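2-oxoglutarate-dependent dioxygenase DAO (Oryza sativa subsp. indica, PDB 6KUN) probably catalyses the Fe(II)- and 2-oxoglutarate-dependent oxidation of the auxin indole-3-acetic acid to inactive 2-oxoindole-3-acetic acid. Local coordinates at residues N156-T161 / V240-I245; D163-P168 / V234-A239; P84-F89 / Q152-R157. All coordinates share one frame; numbering follows the deposited sequence.

Contact 1. Residues N156-T161 / V240-I245. With AKG (2-oxoglutaric acid), chain G.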
loop_
_atom_site.group_PDB
_atom_site.type_symbol
_atom_site.label_atom_id
_atom_site.label_comp_id
_atom_site.label_asym_id
_atom_site.label_seq_id
_atom_site.Cartn_x
_atom_site.Cartn_y
_atom_site.Cartn_z
ATOM N N ASN B 156 -9.571 -13.351 -1.900
ATOM C CA ASN B 156 -8.942 -14.490 -1.238
ATOM C C ASN B 156 -8.196 -14.042 0.026
ATOM O O ASN B 156 -7.592 -12.966 0.066
ATOM C CB ASN B 156 -7.904 -15.224 -2.130
ATOM C CG ASN B 156 -8.396 -15.487 -3.555
ATOM O OD1 ASN B 156 -9.326 -16.248 -3.776
ATOM N ND2 ASN B 156 -7.731 -14.869 -4.530
ATOM N N ARG B 157 -8.157 -14.924 1.019
ATOM C CA ARG B 157 -7.283 -14.743 2.173
ATOM C C ARG B 157 -6.640 -16.070 2.537
ATOM O O ARG B 157 -7.330 -17.079 2.705
ATOM C CB ARG B 157 -8.048 -14.194 3.370
ATOM C CG ARG B 157 -7.181 -13.812 4.519
ATOM C CD ARG B 157 -7.954 -13.026 5.548
ATOM N NE ARG B 157 -8.640 -13.870 6.508
ATOM C CZ ARG B 157 -8.920 -13.496 7.762
ATOM N NH1 ARG B 157 -8.559 -12.300 8.184
ATOM N NH2 ARG B 157 -9.550 -14.321 8.578
ATOM N N TYR B 158 -5.316 -16.064 2.644
ATOM C CA TYR B 158 -4.543 -17.222 3.114
ATOM C C TYR B 158 -4.063 -16.889 4.521
ATOM O O TYR B 158 -3.331 -15.917 4.723
ATOM C CB TYR B 158 -3.381 -17.558 2.163
ATOM C CG TYR B 158 -3.825 -17.748 0.714
ATOM C CD1 TYR B 158 -4.143 -16.652 -0.079
ATOM C CD2 TYR B 158 -3.945 -19.012 0.151
ATOM C CE1 TYR B 158 -4.565 -16.804 -1.383
ATOM C CE2 TYR B 158 -4.371 -19.178 -1.152
ATOM C CZ TYR B 158 -4.674 -18.066 -1.916
ATOM O OH TYR B 158 -5.092 -18.210 -3.222
ATOM N N ASN B 159 -4.518 -17.656 5.498
ATOM C CA ASN B 159 -4.266 -17.345 6.904
ATOM C C ASN B 159 -2.964 -17.984 7.362
ATOM O O ASN B 159 -2.925 -18.994 8.062
ATOM C CB ASN B 159 -5.448 -17.793 7.746
ATOM C CG ASN B 159 -6.666 -16.965 7.468
ATOM O OD1 ASN B 159 -6.624 -15.745 7.616
ATOM N ND2 ASN B 159 -7.737 -17.609 7.017
ATOM N N TYR B 160 -1.879 -17.343 6.959
ATOM C CA TYR B 160 -0.547 -17.766 7.329
ATOM C C TYR B 160 -0.271 -17.512 8.801
ATOM O O TYR B 160 -0.858 -16.621 9.423
ATOM C CB TYR B 160 0.479 -17.012 6.492
ATOM C CG TYR B 160 0.443 -17.295 5.005
ATOM C CD1 TYR B 160 -0.021 -18.512 4.514
ATOM C CD2 TYR B 160 0.903 -16.348 4.099
ATOM C CE1 TYR B 160 -0.023 -18.779 3.176
ATOM C CE2 TYR B 160 0.906 -16.603 2.747
ATOM C CZ TYR B 160 0.440 -17.818 2.294
ATOM O OH TYR B 160 0.451 -18.067 0.959
ATOM N N THR B 161 0.648 -18.308 9.348
ATOM C CA THR B 161 1.127 -18.178 10.712
ATOM C C THR B 161 2.625 -18.450 10.704
ATOM O O THR B 161 3.231 -18.752 9.654
ATOM C CB THR B 161 0.419 -19.170 11.623
ATOM O OG1 THR B 161 0.926 -20.470 11.296
ATOM C CG2 THR B 161 -1.121 -19.132 11.412
ATOM N N VAL B 240 2.181 -13.590 8.059
ATOM C CA VAL B 240 0.970 -12.769 8.125
ATOM C C VAL B 240 0.006 -13.159 7.007
ATOM O O VAL B 240 0.433 -13.667 5.963
ATOM C CB VAL B 240 1.323 -11.271 8.045
ATOM C CG1 VAL B 240 2.324 -10.920 9.126
ATOM C CG2 VAL B 240 1.915 -10.941 6.679
ATOM N N PRO B 241 -1.297 -12.977 7.192
ATOM C CA PRO B 241 -2.250 -13.339 6.130
ATOM C C PRO B 241 -1.953 -12.624 4.815
ATOM O O PRO B 241 -1.621 -11.436 4.796
ATOM C CB PRO B 241 -3.602 -12.897 6.696
ATOM C CG PRO B 241 -3.397 -12.787 8.175
ATOM C CD PRO B 241 -1.954 -12.451 8.398
ATOM N N ARG B 242 -2.121 -13.349 3.713
ATOM C CA ARG B 242 -1.983 -12.778 2.378
ATOM C C ARG B 242 -3.354 -12.624 1.719
ATOM O O ARG B 242 -4.091 -13.597 1.563
ATOM C CB ARG B 242 -1.076 -13.652 1.512
ATOM C CG ARG B 242 -1.094 -13.292 0.034
ATOM C CD ARG B 242 -0.106 -14.138 -0.751
ATOM N NE ARG B 242 -0.166 -13.861 -2.184
ATOM C CZ ARG B 242 -1.136 -14.285 -2.987
ATOM N NH1 ARG B 242 -2.133 -15.011 -2.500
ATOM N NH2 ARG B 242 -1.109 -13.985 -4.278
ATOM N N VAL B 243 -3.687 -11.395 1.337
ATOM C CA VAL B 243 -4.975 -11.091 0.730
ATOM C C VAL B 243 -4.771 -10.738 -0.739
ATOM O O VAL B 243 -3.844 -9.990 -1.109
ATOM C CB VAL B 243 -5.713 -9.970 1.479
ATOM C CG1 VAL B 243 -6.928 -9.582 0.723
ATOM C CG2 VAL B 243 -6.080 -10.465 2.880
ATOM N N SER B 244 -5.625 -11.305 -1.581
ATOM C CA SER B 244 -5.516 -11.055 -3.000
ATOM C C SER B 244 -6.894 -10.954 -3.608
ATOM O O SER B 244 -7.888 -11.374 -3.021
ATOM C CB SER B 244 -4.694 -12.150 -3.718
ATOM O OG SER B 244 -5.345 -13.390 -3.738
ATOM N N ILE B 245 -6.929 -10.372 -4.797
ATOM C CA ILE B 245 -8.146 -10.204 -5.573
ATOM C C ILE B 245 -7.829 -10.681 -6.987
ATOM O O ILE B 245 -6.764 -10.355 -7.556
ATOM C CB ILE B 245 -8.582 -8.737 -5.566
ATOM C CG1 ILE B 245 -8.656 -8.208 -4.136
ATOM C CG2 ILE B 245 -9.895 -8.561 -6.204
ATOM C CD1 ILE B 245 -8.768 -6.740 -4.070
HETATM C C1 AKG G . -4.486 -18.072 -8.914
HETATM O O1 AKG G . -4.422 -16.863 -9.227
HETATM O O2 AKG G . -5.225 -18.875 -9.524
HETATM C C2 AKG G . -3.674 -18.561 -7.804
HETATM O O5 AKG G . -2.854 -19.445 -7.987
HETATM C C3 AKG G . -3.855 -17.966 -6.428
HETATM C C4 AKG G . -4.016 -16.456 -6.545
HETATM C C5 AKG G . -4.171 -15.858 -5.167
HETATM O O3 AKG G . -3.263 -15.115 -4.733
HETATM O O4 AKG G . -5.201 -16.128 -4.512
#
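Arg-242 leaves the backbone with CG anti to its own N (chi1 168°) and stays extended as far as NE, whereas Ser-244 holds OG in the crowded position between N and the carbonyl carbon; both groups thus come to the C5 carboxylate of 2-oxoglutarate. Asn-156 and Tyr-158 have CG anti to the carbonyl carbon and meet the same carboxylate from the neighbouring strand. The two strands run antiparallel in the major sheet of the jelly roll. Asn-156 faces Ser-244 and Tyr-158 faces Arg-242 in hydrogen-bonded pairs, the Tyr-158 N to Arg-242 O bond measuring 3.0 Å, and all four side chains lie on one face. Asn-156 ND2 gives Ser-244 OG a nearly straight bond of 2.9 Å (168° at the hydrogen), with OG in the amide plane, and also lies 2.8 Å from AKG O4. Its OD1 is held by Tyr-86. An alanine in place of Asn-156 would remove this amide and would probably leave Ser-244 OG less firmly oriented and the carboxylate less well held. Tyr-158 OH donates a very short bond of 2.5 Å to AKG O4, which lies at the ring edge. Arg-242 turns NH1 and NH2 to AKG O3, whose exact place is less certain. On the opposite face, the side chains of Arg-157 and Val-243 cross obliquely, CG of the arginine 3.9 Å from CG2 of the valine. With a phenol, an amide, a serine hydroxyl and a guanidinium around it, the distal carboxylate is likely to bind as the anion, its charge balanced mainly by Arg-242.

Contact 2. Residues D163-P168 / V234-A239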
loop_
_atom_site.group_PDB
_atom_site.type_symbol
_atom_site.label_atom_id
_atom_site.label_comp_id
_atom_site.label_asym_id
_atom_site.label_seq_id
_atom_site.Cartn_x
_atom_site.Cartn_y
_atom_site.Cartn_z
ATOM N N ASP B 163 4.035 -21.017 11.644
ATOM C CA ASP B 163 4.238 -22.396 11.219
ATOM C C ASP B 163 4.084 -22.597 9.711
ATOM O O ASP B 163 4.486 -23.650 9.200
ATOM C CB ASP B 163 3.247 -23.292 11.961
ATOM C CG ASP B 163 3.454 -23.264 13.463
ATOM O OD1 ASP B 163 4.557 -22.845 13.898
ATOM O OD2 ASP B 163 2.522 -23.652 14.203
ATOM N N SER B 164 3.487 -21.623 9.000
ATOM C CA SER B 164 3.256 -21.743 7.562
ATOM C C SER B 164 4.477 -21.344 6.756
ATOM O O SER B 164 4.583 -21.727 5.602
ATOM C CB SER B 164 2.110 -20.813 7.132
ATOM O OG SER B 164 0.890 -21.208 7.729
ATOM N N VAL B 165 5.378 -20.545 7.330
ATOM C CA VAL B 165 6.451 -19.966 6.549
ATOM C C VAL B 165 7.345 -21.051 5.957
ATOM O O VAL B 165 7.823 -21.956 6.663
ATOM C CB VAL B 165 7.278 -18.979 7.397
ATOM C CG1 VAL B 165 8.487 -18.548 6.574
ATOM C CG2 VAL B 165 6.443 -17.785 7.811
ATOM N N GLY B 166 7.642 -20.901 4.659
ATOM C CA GLY B 166 8.403 -21.868 3.908
ATOM C C GLY B 166 7.576 -22.975 3.274
ATOM O O GLY B 166 8.148 -23.884 2.656
ATOM N N SER B 167 6.303 -22.962 3.443
ATOM C CA SER B 167 5.356 -23.949 2.941
ATOM C C SER B 167 4.627 -23.414 1.700
ATOM O O SER B 167 4.417 -22.211 1.560
ATOM C CB SER B 167 4.336 -24.275 4.041
ATOM O OG SER B 167 3.446 -25.308 3.660
ATOM N N PRO B 168 4.216 -24.261 0.760
ATOM C CA PRO B 168 3.359 -23.768 -0.331
ATOM C C PRO B 168 2.023 -23.242 0.177
ATOM O O PRO B 168 1.320 -23.908 0.943
ATOM C CB PRO B 168 3.168 -25.006 -1.220
ATOM C CG PRO B 168 4.391 -25.818 -0.989
ATOM C CD PRO B 168 4.818 -25.574 0.448
ATOM N N VAL B 234 1.979 -20.497 -5.154
ATOM C CA VAL B 234 2.183 -19.441 -4.162
ATOM C C VAL B 234 2.885 -20.037 -2.950
ATOM O O VAL B 234 2.281 -20.833 -2.215
ATOM C CB VAL B 234 0.858 -18.791 -3.745
ATOM C CG1 VAL B 234 1.122 -17.805 -2.607
ATOM C CG2 VAL B 234 0.233 -18.084 -4.918
ATOM N N GLN B 235 4.149 -19.661 -2.740
ATOM C CA GLN B 235 4.843 -20.019 -1.514
ATOM C C GLN B 235 4.441 -19.087 -0.379
ATOM O O GLN B 235 4.276 -17.882 -0.583
ATOM C CB GLN B 235 6.359 -19.910 -1.683
ATOM C CG GLN B 235 7.019 -21.065 -2.366
ATOM C CD GLN B 235 8.526 -20.889 -2.393
ATOM O OE1 GLN B 235 9.075 -20.056 -1.669
ATOM N NE2 GLN B 235 9.201 -21.665 -3.234
ATOM N N CYS B 236 4.329 -19.641 0.819
ATOM C CA CYS B 236 4.170 -18.822 2.015
ATOM C C CYS B 236 5.527 -18.224 2.370
ATOM O O CYS B 236 6.494 -18.948 2.647
ATOM C CB CYS B 236 3.625 -19.619 3.198
ATOM S SG CYS B 236 3.642 -18.573 4.738
ATOM N N VAL B 237 5.606 -16.905 2.329
ATOM C CA VAL B 237 6.867 -16.221 2.508
ATOM C C VAL B 237 6.884 -15.383 3.767
ATOM O O VAL B 237 7.931 -14.803 4.092
ATOM C CB VAL B 237 7.215 -15.364 1.275
ATOM C CG1 VAL B 237 7.188 -16.229 -0.000
ATOM C CG2 VAL B 237 6.263 -14.189 1.147
ATOM N N ALA B 238 5.778 -15.324 4.504
ATOM C CA ALA B 238 5.729 -14.519 5.716
ATOM C C ALA B 238 4.652 -15.063 6.629
ATOM O O ALA B 238 3.753 -15.795 6.197
ATOM C CB ALA B 238 5.454 -13.045 5.403
ATOM N N ALA B 239 4.742 -14.684 7.906
ATOM C CA ALA B 239 3.829 -15.181 8.925
ATOM C C ALA B 239 2.600 -14.298 9.101
ATOM O O ALA B 239 2.044 -14.237 10.203
ATOM C CB ALA B 239 4.568 -15.323 10.265
#
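A type II beta turn from Ser-164 to Ser-167, in the loop between strands 151-158 and 168-173 of the jelly roll, packs against the chain leaving strand 232-235. The tight part surrounds Cys-236. With SG anti to its backbone N (chi1 173°), this side chain rests against the turn: CB lies 3.2 Å from Ser-167 O, and SG lies alongside the Ser-164 peptide, 3.6 Å from Ser-164 CB. The backbone of the same cysteine is tied to the turn at both ends. Cys-236 N donates to Ser-167 O over 2.7 Å, nearly along the C=O axis, while Gly-166 N reaches Cys-236 O at 3.0 Å from above the carbonyl plane. Within the turn, Ser-167 N closes back on Ser-164 O. Gly-166 has a backbone conformation (phi 88°) in which a CB would be jammed against the carbonyl oxygen of Val-165, so glycine suits this third position of the turn. Tyr-160 also packs on Cys-236, which is buried between the aromatic ring and the turn.

The outer side is looser. Val-165 is exposed, and one of its methyls, CG2, bridges to the other segment, lying 3.9 Å from Ala-239 CB. Pro-168 pairs with Gln-235 as an antiparallel non-hydrogen-bonded pair, CA to CA 4.2 Å, but their side chains diverge and do not pack on one another. Farther in, Val-234 is buried, its side chain about 4 Å from 2-oxoglutarate at the nearest atoms, so this edge of the contact borders the 2-oxoglutarate site. At the outer end, Val-165 CG2 rests against the peptide that joins the two alanines, 3.5 Å from Ala-238 C.

Contact 3. Residues P84-F89 / Q152-R157. With AKG (2-oxoglutaric acid), chain G; IAC (1H-indol-3-ylacetic acid), chain H.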
loop_
_atom_site.group_PDB
_atom_site.type_symbol
_atom_site.label_atom_id
_atom_site.label_comp_id
_atom_site.label_asym_id
_atom_site.label_seq_id
_atom_site.Cartn_x
_atom_site.Cartn_y
_atom_site.Cartn_z
ATOM N N PRO B 84 -7.461 -25.366 3.936
ATOM C CA PRO B 84 -7.162 -25.313 5.371
ATOM C C PRO B 84 -6.910 -23.889 5.858
ATOM O O PRO B 84 -7.580 -23.426 6.780
ATOM C CB PRO B 84 -5.888 -26.151 5.491
ATOM C CG PRO B 84 -5.226 -26.023 4.162
ATOM C CD PRO B 84 -6.330 -25.891 3.151
ATOM N N LEU B 85 -5.950 -23.209 5.241
ATOM C CA LEU B 85 -5.627 -21.881 5.605
ATOM C C LEU B 85 -6.298 -20.852 4.650
ATOM O O LEU B 85 -6.113 -19.675 4.788
ATOM C CB LEU B 85 -4.129 -21.700 5.631
ATOM C CG LEU B 85 -3.172 -22.457 6.560
ATOM C CD1 LEU B 85 -1.788 -21.865 6.461
ATOM C CD2 LEU B 85 -3.626 -22.514 7.993
ATOM N N TYR B 86 -7.076 -21.340 3.698
ATOM C CA TYR B 86 -7.642 -20.547 2.615
ATOM C C TYR B 86 -9.121 -20.292 2.851
ATOM O O TYR B 86 -9.859 -21.208 3.216
ATOM C CB TYR B 86 -7.429 -21.263 1.282
ATOM C CG TYR B 86 -8.092 -20.612 0.086
ATOM C CD1 TYR B 86 -7.657 -19.380 -0.390
ATOM C CD2 TYR B 86 -9.138 -21.229 -0.575
ATOM C CE1 TYR B 86 -8.248 -18.785 -1.478
ATOM C CE2 TYR B 86 -9.738 -20.635 -1.682
ATOM C CZ TYR B 86 -9.282 -19.409 -2.122
ATOM O OH TYR B 86 -9.842 -18.786 -3.208
ATOM N N GLU B 87 -9.534 -19.037 2.684
ATOM C CA GLU B 87 -10.943 -18.661 2.675
ATOM C C GLU B 87 -11.128 -17.605 1.595
ATOM O O GLU B 87 -10.170 -16.960 1.161
ATOM C CB GLU B 87 -11.424 -18.175 4.046
ATOM C CG GLU B 87 -10.936 -16.807 4.466
ATOM C CD GLU B 87 -11.237 -16.512 5.938
ATOM O OE1 GLU B 87 -10.267 -16.397 6.724
ATOM O OE2 GLU B 87 -12.437 -16.397 6.322
ATOM N N ALA B 88 -12.361 -17.445 1.146
ATOM C CA ALA B 88 -12.560 -16.593 -0.006
ATOM C C ALA B 88 -14.017 -16.205 -0.151
ATOM O O ALA B 88 -14.909 -16.791 0.468
ATOM C CB ALA B 88 -12.083 -17.286 -1.289
ATOM N N PHE B 89 -14.223 -15.174 -0.977
ATOM C CA PHE B 89 -15.525 -14.752 -1.476
ATOM C C PHE B 89 -15.437 -14.809 -2.984
ATOM O O PHE B 89 -14.519 -14.202 -3.565
ATOM C CB PHE B 89 -15.873 -13.304 -1.063
ATOM C CG PHE B 89 -16.090 -13.105 0.403
ATOM C CD1 PHE B 89 -15.020 -12.933 1.268
ATOM C CD2 PHE B 89 -17.386 -12.991 0.905
ATOM C CE1 PHE B 89 -15.227 -12.690 2.627
ATOM C CE2 PHE B 89 -17.611 -12.754 2.255
ATOM C CZ PHE B 89 -16.545 -12.599 3.117
ATOM N N GLN B 152 -15.298 -15.011 -13.357
ATOM C CA GLN B 152 -15.357 -15.209 -11.908
ATOM C C GLN B 152 -14.475 -14.177 -11.196
ATOM O O GLN B 152 -13.322 -13.953 -11.582
ATOM C CB GLN B 152 -14.947 -16.640 -11.534
ATOM C CG GLN B 152 -14.742 -16.850 -10.006
ATOM C CD GLN B 152 -15.709 -17.830 -9.362
ATOM O OE1 GLN B 152 -16.574 -18.406 -10.028
ATOM N NE2 GLN B 152 -15.572 -18.022 -8.056
ATOM N N PHE B 153 -15.045 -13.526 -10.197
ATOM C CA PHE B 153 -14.360 -12.542 -9.371
ATOM C C PHE B 153 -14.119 -13.215 -8.038
ATOM O O PHE B 153 -15.047 -13.803 -7.477
ATOM C CB PHE B 153 -15.204 -11.277 -9.206
ATOM C CG PHE B 153 -14.554 -10.211 -8.332
ATOM C CD1 PHE B 153 -13.433 -9.530 -8.764
ATOM C CD2 PHE B 153 -15.099 -9.874 -7.110
ATOM C CE1 PHE B 153 -12.850 -8.544 -7.975
ATOM C CE2 PHE B 153 -14.521 -8.894 -6.335
ATOM C CZ PHE B 153 -13.415 -8.235 -6.752
ATOM N N ARG B 154 -12.885 -13.184 -7.555
ATOM C CA ARG B 154 -12.568 -13.832 -6.278
ATOM C C ARG B 154 -11.765 -12.897 -5.375
ATOM O O ARG B 154 -10.863 -12.177 -5.822
ATOM C CB ARG B 154 -11.796 -15.108 -6.500
ATOM C CG ARG B 154 -12.118 -16.250 -5.608
ATOM C CD ARG B 154 -11.156 -17.419 -5.894
ATOM N NE ARG B 154 -11.637 -18.352 -6.916
ATOM C CZ ARG B 154 -10.874 -19.275 -7.503
ATOM N NH1 ARG B 154 -9.588 -19.376 -7.186
ATOM N NH2 ARG B 154 -11.389 -20.084 -8.417
ATOM N N MET B 155 -12.137 -12.883 -4.108
ATOM C CA MET B 155 -11.389 -12.228 -3.039
ATOM C C MET B 155 -10.880 -13.345 -2.152
ATOM O O MET B 155 -11.670 -14.223 -1.758
ATOM C CB MET B 155 -12.265 -11.234 -2.276
ATOM C CG MET B 155 -12.689 -10.038 -3.122
ATOM S SD MET B 155 -13.984 -8.998 -2.353
ATOM C CE MET B 155 -15.399 -10.126 -2.253
ATOM N N ASN B 156 -9.571 -13.351 -1.900
ATOM C CA ASN B 156 -8.942 -14.490 -1.238
ATOM C C ASN B 156 -8.196 -14.042 0.026
ATOM O O ASN B 156 -7.592 -12.966 0.066
ATOM C CB ASN B 156 -7.904 -15.224 -2.130
ATOM C CG ASN B 156 -8.396 -15.487 -3.555
ATOM O OD1 ASN B 156 -9.326 -16.248 -3.776
ATOM N ND2 ASN B 156 -7.731 -14.869 -4.530
ATOM N N ARG B 157 -8.157 -14.924 1.019
ATOM C CA ARG B 157 -7.283 -14.743 2.173
ATOM C C ARG B 157 -6.640 -16.070 2.537
ATOM O O ARG B 157 -7.330 -17.079 2.705
ATOM C CB ARG B 157 -8.048 -14.194 3.370
ATOM C CG ARG B 157 -7.181 -13.812 4.519
ATOM C CD ARG B 157 -7.954 -13.026 5.548
ATOM N NE ARG B 157 -8.640 -13.870 6.508
ATOM C CZ ARG B 157 -8.920 -13.496 7.762
ATOM N NH1 ARG B 157 -8.559 -12.300 8.184
ATOM N NH2 ARG B 157 -9.550 -14.321 8.578
HETATM C C1 AKG G . -4.486 -18.072 -8.914
HETATM O O1 AKG G . -4.422 -16.863 -9.227
HETATM O O2 AKG G . -5.225 -18.875 -9.524
HETATM C C2 AKG G . -3.674 -18.561 -7.804
HETATM O O5 AKG G . -2.854 -19.445 -7.987
HETATM C C3 AKG G . -3.855 -17.966 -6.428
HETATM C C4 AKG G . -4.016 -16.456 -6.545
HETATM C C5 AKG G . -4.171 -15.858 -5.167
HETATM O O3 AKG G . -3.263 -15.115 -4.733
HETATM O O4 AKG G . -5.201 -16.128 -4.512
HETATM C C IAC H . -10.368 -26.231 -12.191
HETATM C C1 IAC H . -11.205 -25.921 -11.172
HETATM C C2 IAC H . -11.046 -26.525 -9.899
HETATM C C3 IAC H . -10.031 -27.427 -9.695
HETATM C C4 IAC H . -9.171 -27.732 -10.735
HETATM C C5 IAC H . -9.361 -27.152 -11.964
HETATM C C7 IAC H . -12.093 -25.026 -11.633
HETATM C C8 IAC H . -11.821 -24.763 -12.963
HETATM C C17 IAC H . -13.279 -24.307 -10.995
HETATM C C18 IAC H . -12.867 -23.092 -10.184
HETATM N N IAC H . -10.744 -25.519 -13.306
HETATM O O2 IAC H . -13.510 -22.834 -9.129
HETATM O O3 IAC H . -11.925 -22.348 -10.571
#
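Strand 86-89 lies antiparallel beside strand 152-157 in the major sheet of the jelly-roll fold, joining the N-terminal region to the catalytic core. Backbone bonds set the register: Glu-87 with Arg-157 and Phe-89 with Met-155 form hydrogen-bonded pairs, the straightest link running from Met-155 N to Phe-89 O (2.8 Å, 176° at the hydrogen), and Ala-88 with Asn-156 forms the non-hydrogen-bonded pair between them.

One salt bridge joins the strands. Arg-157, bent at chi3, turns NE and NH2 to the same oxygen, Glu-87 OE1, with NH2 at 2.9 Å; that oxygen lies in the guanidinium plane, but the nitrogens meet it from above the carboxylate plane. Glu-87 OE2 goes to Tyr-76 and Lys-64, so this buried carboxylate is held from several sides and is probably ionised.

Packing is apolar where Met-155, its chain bent at chi3, places CE 3.4 Å from Phe-89 CB, on the face covered by helix 43-57.

Polar contacts on the ligand side lie on the other face. Arg-154 NH2 comes to IAC O3 at 3.2 Å, with that oxygen at the guanidinium edge, while Arg-154 CD passes the Tyr-86 hydroxyl. With CG anti to its backbone N, Tyr-86 OH donates a hydrogen bond of 2.7 Å to Asn-156 OD1, from 36° out of the amide carbonyl plane.

Contacts 1 and 3 are two neighbouring seams of one mixed sheet: strand 151-158 is common to both, with 242-249 along one edge and 86-92 along the other, and their centres lie about 9 Å apart. The centre of contact 2 lies about 10 Å from that of contact 1 and about 17 Å from that of contact 3, where the loop after strand 151-158 meets the end of strand 232-235; Tyr-160 of contact 1 packs on its Cys-236. Along the chain, contact 3 closes first, and both segments of contact 2 fall between those of contact 1. The shared strand thus connects the N-terminal region, the 2-oxoglutarate carboxylate and, through Arg-154, the bound auxin.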